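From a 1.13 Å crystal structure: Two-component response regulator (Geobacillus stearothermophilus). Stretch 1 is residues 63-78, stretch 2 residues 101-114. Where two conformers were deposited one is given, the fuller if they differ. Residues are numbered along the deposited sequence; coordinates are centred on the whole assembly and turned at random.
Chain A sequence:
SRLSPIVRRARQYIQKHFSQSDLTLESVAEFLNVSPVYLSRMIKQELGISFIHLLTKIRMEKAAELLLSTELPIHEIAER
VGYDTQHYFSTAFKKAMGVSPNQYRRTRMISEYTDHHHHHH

Stretch 1 (63-78) AAELLLSTELPIHEIA
Stretch 2 101-114: PNQYRRTRMISEYT

Two helical segments of one chain, residues 63-69 and 101-108, pack with their axes 9.5 Å apart at closest approach and their N-to-C directions 51° apart. Leu67 lies beside Arg105 (CA to CA 6.1 Å) and Leu68 beside Met109 (5.1 Å). After the first helix, Thr70 leaves helical phi/psi at -143/167; the chain turns through Glu71 (-105/25) and Leu72 (-61/143) to Pro73, the N-cap of a helix beginning at Ile74, whose CA lies 7.3 Å from that of Pro101.

This turn leaves carbonyls without helical partners, and Arg105 collects three of them, those of Leu67, Thr70 and Leu72. With chi1 at -96°, between wells, and chi2 and chi3 both t, its side chain extends to the end of the first helix. NE donates to Leu67 O at 2.8 Å, nearly straight at 165°. Leu72 O, near the guanidinium plane, accepts from both Arg105 NH2 and Arg105 NH1, each at 2.9 Å, while NH2 also makes a weak bond to Thr70 O (3.0 Å, 130°). Arginine suits the place because its planar group offers several N-H donors in different directions. Its apolar surroundings suit the flat group too: Leu67 CD2 covers one face, 3.7 Å from Arg105 NE, and Ile74 CD1 lies 3.7 Å from Arg105 NH1.

Thr70, chi1 p, braces the turn from within: its OG1 donates to Leu66 O (2.7 Å) and accepts from Leu72 N (3.1 Å, 166°).

The apolar contact centres on Tyr104, whose CA-to-CB bond points toward the first helix. With chi1 t and chi2 87°, its ring meets Leu67 CD1 through CD2 (3.9 Å) and Leu68 CG through CE2 (3.8 Å). Ala64 is small enough to admit the end of the ring, its CB 3.6 Å from Tyr104 CZ. Leu67 and Leu68 are both mt; Leu68 CD2 reaches Met109 CB at 4.1 Å. Ile74, chi1 and chi2 both m, brings CD1 to 4.0 Å from Pro101 CB. Together the stretches bury 696 Å².

Beyond the helix, Met109 adopts -83/158 and Ile110 -148/147. Two waters bridge here: water 1 lies 2.8 Å from Leu68 O and 2.6 Å from Ile110 O, and water 2 lies 2.7 Å from Leu68 O and accepts from Ile110 N (3.0 Å). A type I turn from Ser111 to Thr114 then carries Tyr113, chi1 p, back toward Glu71, an extended mt side chain. Tyr113 OH donates to Glu71 OE2 at 2.6 Å, a short bond to a carboxylate at an exposed margin.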

# COMPACT_ATOMS: atom_id res chain seq x y z
N ALA A 63 4.47 -2.27 0.81
CA ALA A 63 5.73 -1.88 1.43
C ALA A 63 6.21 -2.95 2.39
O ALA A 63 7.41 -3.27 2.44
CB ALA A 63 5.57 -0.55 2.17
N ALA A 64 5.31 -3.50 3.20
CA ALA A 64 5.68 -4.57 4.11
C ALA A 64 6.24 -5.76 3.36
O ALA A 64 7.25 -6.35 3.77
CB ALA A 64 4.46 -4.97 4.94
N GLU A 65 5.62 -6.11 2.24
CA GLU A 65 6.13 -7.20 1.42
C GLU A 65 7.55 -6.91 0.95
O GLU A 65 8.44 -7.77 1.04
CB GLU A 65 5.20 -7.41 0.23
CG GLU A 65 5.68 -8.41 -0.78
CD GLU A 65 4.80 -8.41 -2.00
OE1 GLU A 65 5.26 -7.94 -3.06
OE2 GLU A 65 3.64 -8.86 -1.88
N LEU A 66 7.79 -5.70 0.43
CA LEU A 66 9.12 -5.35 -0.06
C LEU A 66 10.14 -5.31 1.07
O LEU A 66 11.31 -5.66 0.86
CB LEU A 66 9.07 -4.00 -0.78
CG LEU A 66 8.30 -4.00 -2.10
CD1 LEU A 66 8.10 -2.58 -2.57
CD2 LEU A 66 9.03 -4.80 -3.15
N LEU A 67 9.73 -4.90 2.27
CA LEU A 67 10.66 -4.87 3.39
C LEU A 67 11.15 -6.26 3.74
O LEU A 67 12.30 -6.43 4.15
CB LEU A 67 10.00 -4.23 4.61
CG LEU A 67 9.84 -2.71 4.54
CD1 LEU A 67 8.89 -2.21 5.60
CD2 LEU A 67 11.19 -2.01 4.70
N LEU A 68 10.30 -7.27 3.59
CA LEU A 68 10.66 -8.62 4.00
C LEU A 68 11.27 -9.44 2.88
O LEU A 68 12.07 -10.34 3.15
CB LEU A 68 9.44 -9.35 4.55
CG LEU A 68 8.83 -8.64 5.75
CD1 LEU A 68 7.75 -9.50 6.39
CD2 LEU A 68 9.88 -8.21 6.78
N SER A 69 10.93 -9.15 1.63
CA SER A 69 11.33 -9.99 0.51
C SER A 69 12.41 -9.37 -0.35
O SER A 69 12.79 -9.95 -1.37
CB SER A 69 10.12 -10.33 -0.36
OG SER A 69 9.67 -9.17 -1.01
N THR A 70 12.90 -8.19 0.01
CA THR A 70 14.01 -7.56 -0.68
C THR A 70 14.88 -6.88 0.36
O THR A 70 14.48 -6.69 1.51
CB THR A 70 13.58 -6.47 -1.67
OG1 THR A 70 13.28 -5.26 -0.96
CG2 THR A 70 12.40 -6.88 -2.53
N GLU A 71 16.07 -6.49 -0.07
CA GLU A 71 16.96 -5.67 0.74
C GLU A 71 16.99 -4.23 0.24
O GLU A 71 17.96 -3.51 0.49
CB GLU A 71 18.36 -6.30 0.81
CG GLU A 71 18.32 -7.66 1.51
CD GLU A 71 19.64 -8.41 1.49
OE1 GLU A 71 20.51 -8.08 0.66
OE2 GLU A 71 19.79 -9.34 2.31
N LEU A 72 15.93 -3.79 -0.43
CA LEU A 72 15.88 -2.43 -0.94
C LEU A 72 15.96 -1.44 0.21
O LEU A 72 15.35 -1.65 1.27
CB LEU A 72 14.54 -2.19 -1.64
CG LEU A 72 14.33 -2.84 -3.00
CD1 LEU A 72 12.87 -2.77 -3.37
CD2 LEU A 72 15.19 -2.17 -4.05
N PRO A 73 16.65 -0.32 0.02
CA PRO A 73 16.60 0.75 1.02
C PRO A 73 15.20 1.32 1.14
O PRO A 73 14.41 1.28 0.19
CB PRO A 73 17.58 1.79 0.47
CG PRO A 73 18.54 0.98 -0.35
CD PRO A 73 17.70 -0.08 -0.98
N ILE A 74 14.91 1.87 2.31
CA ILE A 74 13.57 2.39 2.59
C ILE A 74 13.13 3.41 1.55
O ILE A 74 11.96 3.43 1.14
CB ILE A 74 13.50 3.00 4.00
CG1 ILE A 74 13.93 2.01 5.07
CG2 ILE A 74 12.11 3.58 4.27
CD1 ILE A 74 13.31 0.70 4.95
N HIS A 75 14.03 4.30 1.13
CA HIS A 75 13.60 5.36 0.22
C HIS A 75 13.15 4.80 -1.13
O HIS A 75 12.28 5.38 -1.79
CB HIS A 75 14.69 6.41 0.06
CG HIS A 75 15.81 5.98 -0.84
ND1 HIS A 75 16.87 5.21 -0.39
CD2 HIS A 75 16.04 6.20 -2.15
CE1 HIS A 75 17.70 4.98 -1.39
NE2 HIS A 75 17.22 5.57 -2.47
N GLU A 76 13.72 3.67 -1.55
CA GLU A 76 13.25 3.04 -2.78
C GLU A 76 11.88 2.42 -2.58
O GLU A 76 11.02 2.52 -3.46
CB GLU A 76 14.25 1.99 -3.26
CG GLU A 76 15.46 2.56 -3.93
CD GLU A 76 16.29 1.50 -4.65
OE1 GLU A 76 15.77 0.91 -5.62
OE2 GLU A 76 17.44 1.24 -4.23
N ILE A 77 11.67 1.78 -1.43
CA ILE A 77 10.37 1.20 -1.13
C ILE A 77 9.31 2.29 -1.08
O ILE A 77 8.20 2.11 -1.61
CB ILE A 77 10.45 0.38 0.17
CG1 ILE A 77 11.34 -0.84 -0.08
CG2 ILE A 77 9.04 -0.02 0.62
CD1 ILE A 77 11.66 -1.65 1.15
N ALA A 78 9.64 3.43 -0.48
CA ALA A 78 8.69 4.54 -0.42
C ALA A 78 8.22 4.92 -1.81
O ALA A 78 7.01 5.09 -2.05
CB ALA A 78 9.34 5.73 0.28
N PRO A 101 9.46 1.36 9.63
CA PRO A 101 9.95 0.43 8.60
C PRO A 101 11.17 -0.37 9.03
O PRO A 101 11.23 -1.58 8.78
CB PRO A 101 10.25 1.37 7.42
CG PRO A 101 9.29 2.51 7.61
CD PRO A 101 9.20 2.71 9.10
N ASN A 102 12.13 0.26 9.70
CA ASN A 102 13.32 -0.48 10.10
C ASN A 102 13.01 -1.51 11.17
O ASN A 102 13.55 -2.62 11.13
CB ASN A 102 14.42 0.47 10.55
CG ASN A 102 15.27 0.96 9.40
OD1 ASN A 102 15.91 0.16 8.71
ND2 ASN A 102 15.27 2.26 9.18
N GLN A 103 12.18 -1.17 12.15
CA GLN A 103 11.85 -2.15 13.17
C GLN A 103 10.96 -3.26 12.62
O GLN A 103 11.04 -4.40 13.09
CB GLN A 103 11.22 -1.46 14.38
CG GLN A 103 12.25 -0.81 15.31
CD GLN A 103 13.21 -1.82 15.91
OE1 GLN A 103 14.37 -1.51 16.16
NE2 GLN A 103 12.73 -3.03 16.14
N TYR A 104 10.12 -2.95 11.62
CA TYR A 104 9.37 -4.00 10.94
C TYR A 104 10.32 -5.06 10.38
O TYR A 104 10.13 -6.26 10.58
CB TYR A 104 8.51 -3.37 9.83
CG TYR A 104 7.50 -4.33 9.24
CD1 TYR A 104 6.25 -4.49 9.81
CD2 TYR A 104 7.80 -5.05 8.10
CE1 TYR A 104 5.32 -5.37 9.27
CE2 TYR A 104 6.88 -5.94 7.55
CZ TYR A 104 5.65 -6.09 8.15
OH TYR A 104 4.72 -6.98 7.64
N ARG A 105 11.39 -4.61 9.72
CA ARG A 105 12.40 -5.53 9.22
C ARG A 105 13.11 -6.27 10.34
O ARG A 105 13.27 -7.50 10.28
CB ARG A 105 13.44 -4.75 8.43
CG ARG A 105 13.18 -4.75 6.98
CD ARG A 105 14.28 -4.07 6.22
NE ARG A 105 14.07 -4.34 4.81
CZ ARG A 105 14.49 -3.56 3.83
NH1 ARG A 105 15.12 -2.42 4.09
NH2 ARG A 105 14.24 -3.92 2.59
N ARG A 106 13.60 -5.55 11.34
CA ARG A 106 14.38 -6.20 12.39
C ARG A 106 13.58 -7.31 13.07
O ARG A 106 14.14 -8.36 13.41
CB ARG A 106 14.88 -5.17 13.40
CG ARG A 106 15.95 -4.25 12.84
CD ARG A 106 16.56 -3.37 13.91
NE ARG A 106 17.42 -4.10 14.83
CZ ARG A 106 18.71 -4.33 14.62
NH1 ARG A 106 19.29 -3.88 13.52
NH2 ARG A 106 19.42 -5.01 15.51
N THR A 107 12.28 -7.11 13.24
CA THR A 107 11.50 -8.13 13.92
C THR A 107 11.10 -9.28 13.01
O THR A 107 10.99 -10.42 13.48
CB THR A 107 10.27 -7.52 14.59
OG1 THR A 107 9.50 -6.80 13.62
CG2 THR A 107 10.71 -6.58 15.70
N ARG A 108 10.91 -9.03 11.71
CA ARG A 108 10.28 -10.00 10.84
C ARG A 108 11.16 -10.60 9.75
O ARG A 108 10.84 -11.68 9.26
CB ARG A 108 9.05 -9.38 10.17
CG ARG A 108 7.96 -9.02 11.15
CD ARG A 108 7.00 -8.04 10.55
NE ARG A 108 5.85 -7.74 11.39
CZ ARG A 108 5.89 -6.95 12.46
NH1 ARG A 108 7.03 -6.39 12.84
NH2 ARG A 108 4.78 -6.72 13.15
N MET A 109 12.24 -9.94 9.37
CA MET A 109 12.99 -10.39 8.21
C MET A 109 13.94 -11.53 8.57
O MET A 109 14.32 -11.73 9.73
CB MET A 109 13.75 -9.22 7.58
CG MET A 109 14.18 -9.42 6.13
SD MET A 109 15.23 -8.09 5.53
CE MET A 109 16.12 -7.68 7.03
N ILE A 110 14.30 -12.30 7.55
CA ILE A 110 15.34 -13.31 7.66
C ILE A 110 16.03 -13.41 6.31
O ILE A 110 15.41 -13.21 5.26
CB ILE A 110 14.79 -14.68 8.13
CG1 ILE A 110 15.93 -15.59 8.58
CG2 ILE A 110 13.96 -15.34 7.04
CD1 ILE A 110 15.49 -16.74 9.43
N SER A 111 17.33 -13.70 6.34
CA SER A 111 18.10 -13.87 5.11
C SER A 111 17.95 -15.31 4.64
O SER A 111 18.43 -16.24 5.29
CB SER A 111 19.56 -13.52 5.36
OG SER A 111 19.70 -12.12 5.58
N GLU A 112 17.27 -15.49 3.49
CA GLU A 112 17.01 -16.83 2.98
C GLU A 112 18.24 -17.48 2.38
O GLU A 112 18.27 -18.71 2.24
CB GLU A 112 15.93 -16.79 1.89
CG GLU A 112 14.61 -16.19 2.34
CD GLU A 112 13.72 -17.18 3.06
OE1 GLU A 112 14.10 -18.37 3.15
OE2 GLU A 112 12.66 -16.76 3.55
N TYR A 113 19.26 -16.70 2.04
CA TYR A 113 20.45 -17.21 1.38
C TYR A 113 21.55 -17.60 2.36
O TYR A 113 22.66 -17.92 1.93
CB TYR A 113 20.96 -16.18 0.36
CG TYR A 113 21.16 -14.80 0.92
CD1 TYR A 113 22.32 -14.47 1.60
CD2 TYR A 113 20.21 -13.80 0.74
CE1 TYR A 113 22.53 -13.20 2.11
CE2 TYR A 113 20.40 -12.53 1.25
CZ TYR A 113 21.56 -12.24 1.93
OH TYR A 113 21.77 -10.97 2.45
N THR A 114 21.27 -17.57 3.66
CA THR A 114 22.24 -18.01 4.65
C THR A 114 21.80 -19.31 5.28
O THR A 114 20.63 -19.72 5.20
CB THR A 114 22.48 -16.94 5.73
OG1 THR A 114 21.31 -16.82 6.54
CG2 THR A 114 22.79 -15.60 5.09
O HOH W 1 14.11 -12.24 3.18
O HOH W 2 12.32 -11.88 5.39